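Long-range contact in xylooligosaccharide oxidase (PDB 5L6G), which oxidises the C1 hydroxyl of xylooligosaccharides and related sugars to lactones, using a bicovalently bound FAD and reducing molecular oxygen to hydrogen peroxide: residues A[471-483]-A[487-497]. Numbering follows the deposited sequence.
Sequences DRLRRIKQQLDPT and YYPQAVEPAEV
The extended C-terminal tail meets helix 470-480 where A495 N donates to R474 O (2.8 Å), a carbonyl that also accepts the helical bond from Q478 N on the opposite face of its plane. A495 suits this spot, since its small CB lets the tail lie close against the helix backbone. The R474 side chain returns the grip: NE donates to E493 O at 2.9 Å, nearly in the guanidinium plane, and NH2 to P494 O at 3.0 Å. The bend at chi3 (65°) turns the guanidinium edge onto these successive carbonyls, while E493 OE1, well out of that plane, can add only charge attraction. With an alanine at R474, both carbonyls would probably lose these donors, leaving the tail freer to lift. Helix 470-480, the chain's last and part of the berberine-like region, also packs on helix 204-213 through L473 and I476. Beneath the tail, branched, apolar V492 fits between the R474 and K477 side chains, its CG1 3.8 Å from R474 CG. The long aliphatic chain of K477 runs under V492 and P494, carrying NZ to a salt bridge with D481 OD2 (2.8 Å). P494, a compact apolar ring, rests its CB 3.8 Å from Q478 CA.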
ATOM      1  N   ASP A 471      -2.868   5.181  19.925  1.00 17.34           N
ATOM      2  CA  ASP A 471      -3.425   6.107  20.927  1.00 18.90           C
ATOM      3  C   ASP A 471      -3.282   7.567  20.485  1.00 17.70           C
ATOM      4  O   ASP A 471      -4.231   8.340  20.558  1.00 17.69           O
ATOM      5  CB  ASP A 471      -2.831   5.856  22.312  1.00 21.59           C
ATOM      6  CG  ASP A 471      -3.440   4.619  22.995  1.00 24.63           C
ATOM      7  OD1 ASP A 471      -4.468   4.089  22.500  1.00 27.84           O
ATOM      8  OD2 ASP A 471      -2.900   4.165  24.032  1.00 28.27           O
ATOM      9  N   ARG A 472      -2.117   7.935  19.978  1.00 16.70           N
ATOM     10  CA  ARG A 472      -1.925   9.295  19.488  1.00 16.24           C
ATOM     11  C   ARG A 472      -2.788   9.565  18.253  1.00 15.39           C
ATOM     12  O   ARG A 472      -3.397  10.634  18.134  1.00 15.00           O
ATOM     13  CB  ARG A 472      -0.459   9.555  19.184  1.00 16.38           C
ATOM     14  CG  ARG A 472      -0.222  10.961  18.688  1.00 16.63           C
ATOM     15  CD  ARG A 472       1.250  11.205  18.502  1.00 16.95           C
ATOM     16  NE  ARG A 472       1.504  12.517  17.914  1.00 17.60           N
ATOM     17  CZ  ARG A 472       2.678  12.881  17.404  1.00 17.91           C
ATOM     18  NH1 ARG A 472       3.698  12.034  17.403  1.00 17.98           N
ATOM     19  NH2 ARG A 472       2.823  14.085  16.884  1.00 18.59           N
ATOM     20  N   LEU A 473      -2.877   8.587  17.357  1.00 14.39           N
ATOM     21  CA  LEU A 473      -3.787   8.698  16.210  1.00 14.05           C
ATOM     22  C   LEU A 473      -5.224   8.986  16.638  1.00 14.34           C
ATOM     23  O   LEU A 473      -5.897   9.784  15.999  1.00 14.09           O
ATOM     24  CB  LEU A 473      -3.782   7.439  15.344  1.00 13.46           C
ATOM     25  CG  LEU A 473      -2.566   7.267  14.414  1.00 13.02           C
ATOM     26  CD1 LEU A 473      -2.584   5.895  13.798  1.00 12.69           C
ATOM     27  CD2 LEU A 473      -2.556   8.328  13.338  1.00 12.93           C
ATOM     28  N   ARG A 474      -5.694   8.310  17.684  1.00 14.89           N
ATOM     29  CA  ARG A 474      -7.066   8.531  18.179  1.00 15.61           C
ATOM     30  C   ARG A 474      -7.230   9.942  18.739  1.00 16.38           C
ATOM     31  O   ARG A 474      -8.284  10.574  18.579  1.00 15.96           O
ATOM     32  CB  ARG A 474      -7.440   7.495  19.232  1.00 16.23           C
ATOM     33  CG  ARG A 474      -7.585   6.100  18.665  1.00 16.36           C
ATOM     34  CD  ARG A 474      -8.233   5.140  19.639  1.00 17.21           C
ATOM     35  NE  ARG A 474      -9.617   5.537  19.920  1.00 18.31           N
ATOM     36  CZ  ARG A 474     -10.371   5.019  20.884  1.00 19.41           C
ATOM     37  NH1 ARG A 474      -9.887   4.074  21.684  1.00 20.01           N
ATOM     38  NH2 ARG A 474     -11.619   5.453  21.057  1.00 20.76           N
ATOM     39  N   ARG A 475      -6.183  10.452  19.374  1.00 17.35           N
ATOM     40  CA  ARG A 475      -6.231  11.808  19.908  1.00 18.74           C
ATOM     41  C   ARG A 475      -6.310  12.834  18.791  1.00 17.71           C
ATOM     42  O   ARG A 475      -7.113  13.751  18.863  1.00 17.93           O
ATOM     43  CB  ARG A 475      -5.054  12.082  20.837  1.00 20.48           C
ATOM     44  CG  ARG A 475      -5.136  11.291  22.132  1.00 22.63           C
ATOM     45  CD  ARG A 475      -4.185  11.803  23.195  1.00 25.21           C
ATOM     46  NE  ARG A 475      -2.782  11.662  22.786  1.00 27.08           N
ATOM     47  CZ  ARG A 475      -2.042  10.566  22.933  1.00 28.86           C
ATOM     48  NH1 ARG A 475      -2.548   9.461  23.473  1.00 30.49           N
ATOM     49  NH2 ARG A 475      -0.773  10.579  22.533  1.00 30.14           N
ATOM     50  N   ILE A 476      -5.491  12.666  17.758  1.00 16.48           N
ATOM     51  CA  ILE A 476      -5.507  13.584  16.612  1.00 15.88           C
ATOM     52  C   ILE A 476      -6.836  13.459  15.874  1.00 15.54           C
ATOM     53  O   ILE A 476      -7.382  14.433  15.376  1.00 15.55           O
ATOM     54  CB  ILE A 476      -4.301  13.337  15.673  1.00 15.19           C
ATOM     55  CG1 ILE A 476      -3.007  13.663  16.410  1.00 15.37           C
ATOM     56  CG2 ILE A 476      -4.355  14.230  14.448  1.00 15.15           C
ATOM     57  CD1 ILE A 476      -1.770  13.188  15.701  1.00 15.14           C
ATOM     58  N   LYS A 477      -7.385  12.254  15.828  1.00 15.29           N
ATOM     59  CA  LYS A 477      -8.674  12.057  15.166  1.00 15.16           C
ATOM     60  C   LYS A 477      -9.797  12.864  15.826  1.00 16.01           C
ATOM     61  O   LYS A 477     -10.605  13.483  15.148  1.00 15.70           O
ATOM     62  CB  LYS A 477      -9.016  10.570  15.138  1.00 14.48           C
ATOM     63  CG  LYS A 477     -10.356  10.217  14.518  1.00 14.26           C
ATOM     64  CD  LYS A 477     -10.426  10.499  13.025  1.00 13.65           C
ATOM     65  CE  LYS A 477     -11.808  10.109  12.507  1.00 13.44           C
ATOM     66  NZ  LYS A 477     -11.885  10.154  11.026  1.00 13.04           N
ATOM     67  N   GLN A 478      -9.847  12.846  17.145  1.00 17.16           N
ATOM     68  CA  GLN A 478     -10.841  13.639  17.869  1.00 18.78           C
ATOM     69  C   GLN A 478     -10.642  15.124  17.568  1.00 19.30           C
ATOM     70  O   GLN A 478     -11.610  15.874  17.444  1.00 18.89           O
ATOM     71  CB  GLN A 478     -10.749  13.329  19.366  1.00 20.16           C
ATOM     72  CG  GLN A 478     -11.797  13.987  20.229  1.00 21.75           C
ATOM     73  CD  GLN A 478     -11.481  15.434  20.545  1.00 23.09           C
ATOM     74  OE1 GLN A 478     -10.324  15.861  20.502  1.00 23.92           O
ATOM     75  NE2 GLN A 478     -12.517  16.210  20.832  1.00 24.30           N
ATOM     76  N   GLN A 479      -9.388  15.547  17.399  1.00 19.77           N
ATOM     77  CA  GLN A 479      -9.104  16.956  17.158  1.00 20.66           C
ATOM     78  C   GLN A 479      -9.472  17.406  15.765  1.00 19.76           C
ATOM     79  O   GLN A 479      -9.919  18.538  15.597  1.00 20.14           O
ATOM     80  CB  GLN A 479      -7.635  17.283  17.397  1.00 21.88           C
ATOM     81  CG  GLN A 479      -7.213  17.282  18.856  1.00 23.46           C
ATOM     82  CD  GLN A 479      -5.701  17.301  18.993  1.00 24.76           C
ATOM     83  OE1 GLN A 479      -4.992  16.827  18.126  1.00 25.31           O
ATOM     84  NE2 GLN A 479      -5.208  17.858  20.084  1.00 27.01           N
ATOM     85  N   LEU A 480      -9.258  16.544  14.769  1.00 18.14           N
ATOM     86  CA  LEU A 480      -9.429  16.936  13.374  1.00 17.44           C
ATOM     87  C   LEU A 480     -10.727  16.454  12.741  1.00 16.68           C
ATOM     88  O   LEU A 480     -11.239  17.112  11.840  1.00 16.81           O
ATOM     89  CB  LEU A 480      -8.236  16.481  12.527  1.00 16.92           C
ATOM     90  CG  LEU A 480      -6.884  17.130  12.869  1.00 17.39           C
ATOM     91  CD1 LEU A 480      -5.802  16.633  11.918  1.00 17.06           C
ATOM     92  CD2 LEU A 480      -6.945  18.642  12.815  1.00 18.27           C
ATOM     93  N   ASP A 481     -11.257  15.324  13.189  1.00 15.96           N
ATOM     94  CA  ASP A 481     -12.508  14.810  12.622  1.00 15.57           C
ATOM     95  C   ASP A 481     -13.391  14.170  13.692  1.00 15.80           C
ATOM     96  O   ASP A 481     -13.719  12.976  13.613  1.00 15.56           O
ATOM     97  CB  ASP A 481     -12.202  13.832  11.501  1.00 14.61           C
ATOM     98  CG  ASP A 481     -13.453  13.349  10.781  1.00 14.46           C
ATOM     99  OD1 ASP A 481     -14.486  14.048  10.849  1.00 14.52           O
ATOM    100  OD2 ASP A 481     -13.411  12.275  10.155  1.00 13.74           O
ATOM    101  N   PRO A 482     -13.780  14.960  14.697  1.00 16.47           N
ATOM    102  CA  PRO A 482     -14.565  14.421  15.811  1.00 17.01           C
ATOM    103  C   PRO A 482     -15.907  13.805  15.420  1.00 16.90           C
ATOM    104  O   PRO A 482     -16.395  12.920  16.128  1.00 17.18           O
ATOM    105  CB  PRO A 482     -14.821  15.649  16.694  1.00 17.71           C
ATOM    106  CG  PRO A 482     -14.726  16.804  15.765  1.00 17.78           C
ATOM    107  CD  PRO A 482     -13.617  16.418  14.812  1.00 17.06           C
ATOM    108  N   THR A 483     -16.519  14.280  14.338  1.00 16.56           N
ATOM    109  CA  THR A 483     -17.796  13.709  13.898  1.00 16.66           C
ATOM    110  C   THR A 483     -17.591  12.488  12.992  1.00 15.65           C
ATOM    111  O   THR A 483     -18.557  11.857  12.583  1.00 15.59           O
ATOM    112  CB  THR A 483     -18.691  14.737  13.168  1.00 16.94           C
ATOM    113  OG1 THR A 483     -18.169  14.995  11.862  1.00 16.62           O
ATOM    114  CG2 THR A 483     -18.789  16.037  13.944  1.00 17.93           C
ATOM    115  N   TYR A 487     -15.527   8.486   7.949  1.00 13.33           N
ATOM    116  CA  TYR A 487     -15.703   7.157   8.490  1.00 13.50           C
ATOM    117  C   TYR A 487     -15.618   6.103   7.409  1.00 12.81           C
ATOM    118  O   TYR A 487     -16.114   6.284   6.309  1.00 12.26           O
ATOM    119  CB  TYR A 487     -17.074   7.051   9.193  1.00 14.43           C
ATOM    120  CG  TYR A 487     -17.398   5.635   9.580  1.00 14.97           C
ATOM    121  CD1 TYR A 487     -16.885   5.092  10.740  1.00 15.14           C
ATOM    122  CD2 TYR A 487     -18.141   4.806   8.732  1.00 15.19           C
ATOM    123  CE1 TYR A 487     -17.146   3.787  11.093  1.00 15.61           C
ATOM    124  CE2 TYR A 487     -18.411   3.495   9.077  1.00 15.40           C
ATOM    125  CZ  TYR A 487     -17.889   2.982  10.252  1.00 15.77           C
ATOM    126  OH  TYR A 487     -18.121   1.674  10.621  1.00 16.09           O
ATOM    127  N   TYR A 488     -14.958   5.004   7.745  1.00 12.56           N
ATOM    128  CA  TYR A 488     -15.117   3.753   7.048  1.00 12.39           C
ATOM    129  C   TYR A 488     -14.959   2.676   8.114  1.00 12.43           C
ATOM    130  O   TYR A 488     -14.556   2.993   9.223  1.00 12.51           O
ATOM    131  CB  TYR A 488     -14.156   3.594   5.882  1.00 12.12           C
ATOM    132  CG  TYR A 488     -12.686   3.679   6.196  1.00 11.86           C
ATOM    133  CD1 TYR A 488     -12.040   4.908   6.273  1.00 12.01           C
ATOM    134  CD2 TYR A 488     -11.937   2.541   6.340  1.00 11.71           C
ATOM    135  CE1 TYR A 488     -10.665   4.993   6.501  1.00 11.88           C
ATOM    136  CE2 TYR A 488     -10.571   2.614   6.580  1.00 11.70           C
ATOM    137  CZ  TYR A 488      -9.943   3.842   6.668  1.00 11.54           C
ATOM    138  OH  TYR A 488      -8.570   3.873   6.874  1.00 11.82           O
ATOM    139  N   PRO A 489     -15.316   1.425   7.800  1.00 12.76           N
ATOM    140  CA  PRO A 489     -15.450   0.425   8.877  1.00 12.89           C
ATOM    141  C   PRO A 489     -14.173   0.071   9.640  1.00 12.78           C
ATOM    142  O   PRO A 489     -14.257  -0.500  10.717  1.00 12.99           O
ATOM    143  CB  PRO A 489     -16.015  -0.786   8.139  1.00 13.18           C
ATOM    144  CG  PRO A 489     -16.848  -0.157   7.054  1.00 13.35           C
ATOM    145  CD  PRO A 489     -15.970   0.955   6.562  1.00 12.88           C
ATOM    146  N   GLN A 490     -13.007   0.419   9.093  1.00 12.22           N
ATOM    147  CA  GLN A 490     -11.760   0.285   9.837  1.00 12.06           C
ATOM    148  C   GLN A 490     -11.064   1.609  10.102  1.00 12.01           C
ATOM    149  O   GLN A 490      -9.846   1.645  10.301  1.00 12.51           O
ATOM    150  CB  GLN A 490     -10.833  -0.701   9.135  1.00 11.56           C
ATOM    151  CG  GLN A 490     -11.443  -2.097   9.066  1.00 11.57           C
ATOM    152  CD  GLN A 490     -10.535  -3.110   8.412  1.00 11.30           C
ATOM    153  OE1 GLN A 490      -9.643  -2.757   7.643  1.00 11.11           O
ATOM    154  NE2 GLN A 490     -10.772  -4.382   8.690  1.00 11.58           N
ATOM    155  N   ALA A 491     -11.837   2.692  10.147  1.00 12.46           N
ATOM    156  CA  ALA A 491     -11.292   3.996  10.495  1.00 12.41           C
ATOM    157  C   ALA A 491     -10.898   4.054  11.966  1.00 12.76           C
ATOM    158  O   ALA A 491     -11.518   3.426  12.846  1.00 12.32           O
ATOM    159  CB  ALA A 491     -12.257   5.121  10.185  1.00 12.74           C
ATOM    160  N   VAL A 492      -9.867   4.855  12.215  1.00 13.17           N
ATOM    161  CA  VAL A 492      -9.471   5.202  13.564  1.00 13.89           C
ATOM    162  C   VAL A 492     -10.649   5.852  14.288  1.00 14.91           C
ATOM    163  O   VAL A 492     -11.279   6.752  13.748  1.00 15.19           O
ATOM    164  CB  VAL A 492      -8.289   6.170  13.550  1.00 13.76           C
ATOM    165  CG1 VAL A 492      -8.013   6.696  14.942  1.00 14.15           C
ATOM    166  CG2 VAL A 492      -7.049   5.450  12.987  1.00 13.45           C
ATOM    167  N   GLU A 493     -10.905   5.412  15.507  1.00 16.25           N
ATOM    168  CA  GLU A 493     -11.941   6.008  16.352  1.00 18.37           C
ATOM    169  C   GLU A 493     -11.426   7.242  17.089  1.00 18.79           C
ATOM    170  O   GLU A 493     -10.357   7.192  17.695  1.00 18.48           O
ATOM    171  CB  GLU A 493     -12.370   5.025  17.428  1.00 19.85           C
ATOM    172  CG  GLU A 493     -13.138   3.833  16.934  1.00 21.31           C
ATOM    173  CD  GLU A 493     -13.475   2.897  18.069  1.00 23.33           C
ATOM    174  OE1 GLU A 493     -14.337   3.274  18.903  1.00 25.40           O
ATOM    175  OE2 GLU A 493     -12.876   1.804  18.130  1.00 24.64           O
ATOM    176  N   PRO A 494     -12.216   8.320  17.125  1.00 19.24           N
ATOM    177  CA  PRO A 494     -11.756   9.448  17.934  1.00 19.92           C
ATOM    178  C   PRO A 494     -11.532   9.004  19.376  1.00 20.94           C
ATOM    179  O   PRO A 494     -12.255   8.136  19.878  1.00 20.68           O
ATOM    180  CB  PRO A 494     -12.916  10.456  17.860  1.00 20.36           C
ATOM    181  CG  PRO A 494     -13.749  10.043  16.699  1.00 19.88           C
ATOM    182  CD  PRO A 494     -13.514   8.577  16.472  1.00 19.40           C
ATOM    183  N   ALA A 495     -10.519   9.567  20.018  1.00 21.80           N
ATOM    184  CA  ALA A 495     -10.329   9.362  21.439  1.00 24.02           C
ATOM    185  C   ALA A 495     -11.547   9.956  22.140  1.00 27.24           C
ATOM    186  O   ALA A 495     -12.127  10.941  21.668  1.00 26.07           O
ATOM    187  CB  ALA A 495      -9.048  10.035  21.921  1.00 23.98           C
ATOM    188  N   GLU A 496     -11.949   9.329  23.235  1.00 31.82           N
ATOM    189  CA  GLU A 496     -13.017   9.868  24.069  1.00 37.30           C
ATOM    190  C   GLU A 496     -12.443  11.000  24.903  1.00 39.59           C
ATOM    191  O   GLU A 496     -11.320  10.902  25.388  1.00 40.59           O
ATOM    192  CB  GLU A 496     -13.576   8.796  24.999  1.00 40.03           C
ATOM    193  CG  GLU A 496     -14.202   7.600  24.295  1.00 41.69           C
ATOM    194  CD  GLU A 496     -14.874   6.647  25.272  1.00 45.65           C
ATOM    195  OE1 GLU A 496     -14.919   6.959  26.487  1.00 48.31           O
ATOM    196  OE2 GLU A 496     -15.364   5.585  24.831  1.00 48.81           O
ATOM    197  N   VAL A 497     -13.204  12.075  25.053  1.00 43.29           N
ATOM    198  CA  VAL A 497     -12.830  13.164  25.955  1.00 46.60           C
ATOM    199  C   VAL A 497     -14.025  13.528  26.834  1.00 48.34           C
ATOM    200  O   VAL A 497     -14.855  12.673  27.150  1.00 49.15           O
ATOM    201  CB  VAL A 497     -12.309  14.402  25.191  1.00 47.15           C
ATOM    202  CG1 VAL A 497     -10.927  14.124  24.614  1.00 47.27           C
ATOM    203  CG2 VAL A 497     -13.284  14.826  24.097  1.00 47.21           C
ATOM    204  OXT VAL A 497     -14.188  14.669  27.258  1.00 50.52           O
TER